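Local coordinates for flagellar brake protein YcgR (Escherichia coli K-12, PDB 5Y6H) that acts as a flagellar brake, slowing the motor when bound to cyclic di-GMP; this N-terminal domain is involved in binding FliG, at residues 84-89 and 101-105. Residues are numbered along the deposited sequence; the frame is centred on the assembly and turned at random.
Sequences FTVEQL and ITVPP
P105 against F84 and T102 against Q88 and L89 form the core of this contact; P105 and T102 have more surface covered than any other residue here. T102 lies near the start of 101-105 and P105 at its end, where the chain leaves strand 97-102 and runs roughly antiparallel to 84-89. The pyrrolidine ring of P105 lies obliquely against the F84 ring, its CG 3.4 Å from F84 CD1. With F84 chi1 at 59°, CG sits between the backbone N and the carbonyl carbon, and both CB and the CD1 side of the ring meet the proline. P105 CB also comes 3.7 Å from the backbone O of T85. Nearer the strand, T102 OG1 donates a hydrogen bond of 2.8 Å to Q88 O, approaching almost in line with the carbonyl bond (165° at the oxygen). T102 chi1 of -167° turns the hydroxyl away from the backbone N and across to 84-89.

In the antiparallel sheet of this PilZN domain, strands 80-86 and 97-102 are not neighbours: F84 and V86 pair through their backbones with I73 and I71, T102 with L51. The contact thus ties two separated strands together just where both end; from helix 13-26, L20 touches F84 and V16 touches P105.

L89 slants across T102, its CD2 tightly packed at 3.5 Å from T102 CB, while V86 meets the hydroxyl end head-on, CB 3.6 Å from OG1. A valine in place of T102 would probably leave Q88 O without its hydroxyl partner and the loop after strand 80-86 less firmly held to 101-105. Next to the T102 hydrogen bond, L89 CA makes a CH...O contact of 3.5 Å with I101 O.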
# COMPACT_ATOMS: atom_id res chain seq x y z
N PHE A 84 5.84 3.27 -0.70
CA PHE A 84 5.61 3.47 -2.12
C PHE A 84 4.37 4.34 -2.29
O PHE A 84 3.61 4.56 -1.35
CB PHE A 84 5.47 2.13 -2.87
CG PHE A 84 4.35 1.25 -2.38
CD1 PHE A 84 3.13 1.24 -3.04
CD2 PHE A 84 4.53 0.41 -1.30
CE1 PHE A 84 2.10 0.41 -2.61
CE2 PHE A 84 3.50 -0.41 -0.86
CZ PHE A 84 2.29 -0.41 -1.52
N THR A 85 4.20 4.86 -3.50
CA THR A 85 3.10 5.76 -3.81
C THR A 85 2.33 5.22 -5.01
O THR A 85 2.93 4.75 -5.98
CB THR A 85 3.61 7.18 -4.11
OG1 THR A 85 4.30 7.68 -2.97
CG2 THR A 85 2.45 8.11 -4.44
N VAL A 86 1.00 5.27 -4.93
CA VAL A 86 0.13 4.91 -6.04
C VAL A 86 -0.67 6.14 -6.43
O VAL A 86 -0.86 7.07 -5.65
CB VAL A 86 -0.80 3.73 -5.70
CG1 VAL A 86 0.02 2.48 -5.38
CG2 VAL A 86 -1.69 4.10 -4.52
N GLU A 87 -1.15 6.14 -7.68
CA GLU A 87 -1.81 7.32 -8.22
C GLU A 87 -3.32 7.31 -8.02
O GLU A 87 -3.95 8.37 -8.09
CB GLU A 87 -1.50 7.46 -9.71
CG GLU A 87 -0.03 7.64 -10.02
CD GLU A 87 0.22 8.02 -11.46
OE1 GLU A 87 -0.74 8.41 -12.15
OE2 GLU A 87 1.39 7.92 -11.91
N GLN A 88 -3.91 6.14 -7.77
CA GLN A 88 -5.36 6.03 -7.72
C GLN A 88 -5.75 4.76 -6.98
O GLN A 88 -5.10 3.72 -7.14
CB GLN A 88 -5.96 6.03 -9.13
CG GLN A 88 -7.39 5.54 -9.23
CD GLN A 88 -8.10 6.08 -10.46
OE1 GLN A 88 -7.50 6.78 -11.28
NE2 GLN A 88 -9.39 5.78 -10.58
N LEU A 89 -6.79 4.86 -6.15
CA LEU A 89 -7.48 3.70 -5.61
C LEU A 89 -8.93 3.73 -6.06
O LEU A 89 -9.53 4.80 -6.16
CB LEU A 89 -7.43 3.65 -4.08
CG LEU A 89 -6.13 3.95 -3.33
CD1 LEU A 89 -6.27 3.58 -1.86
CD2 LEU A 89 -4.99 3.20 -3.95
N ILE A 101 -8.76 -1.17 -4.33
CA ILE A 101 -7.94 -1.86 -5.32
C ILE A 101 -7.02 -0.84 -5.98
O ILE A 101 -7.43 0.28 -6.29
CB ILE A 101 -8.79 -2.60 -6.38
CG1 ILE A 101 -7.89 -3.25 -7.43
CG2 ILE A 101 -9.80 -1.67 -7.04
CD1 ILE A 101 -8.61 -4.25 -8.33
N THR A 102 -5.76 -1.23 -6.15
CA THR A 102 -4.80 -0.45 -6.92
C THR A 102 -3.85 -1.43 -7.61
O THR A 102 -4.08 -2.64 -7.60
CB THR A 102 -4.10 0.57 -6.01
OG1 THR A 102 -3.38 1.52 -6.81
CG2 THR A 102 -3.15 -0.11 -5.03
N VAL A 103 -2.80 -0.90 -8.22
CA VAL A 103 -1.88 -1.74 -8.99
C VAL A 103 -0.48 -1.52 -8.44
O VAL A 103 -0.21 -0.51 -7.76
CB VAL A 103 -1.96 -1.43 -10.51
CG1 VAL A 103 -3.39 -1.64 -11.01
CG2 VAL A 103 -1.48 -0.03 -10.80
N PRO A 104 0.44 -2.45 -8.69
CA PRO A 104 1.80 -2.32 -8.15
C PRO A 104 2.48 -1.05 -8.61
O PRO A 104 2.32 -0.63 -9.77
CB PRO A 104 2.52 -3.57 -8.70
CG PRO A 104 1.44 -4.56 -8.90
CD PRO A 104 0.23 -3.77 -9.32
N PRO A 105 3.24 -0.39 -7.73
CA PRO A 105 3.93 0.82 -8.13
C PRO A 105 5.12 0.49 -9.01
O PRO A 105 5.66 -0.62 -8.95
CB PRO A 105 4.38 1.43 -6.78
CG PRO A 105 4.65 0.20 -5.95
CD PRO A 105 3.56 -0.78 -6.34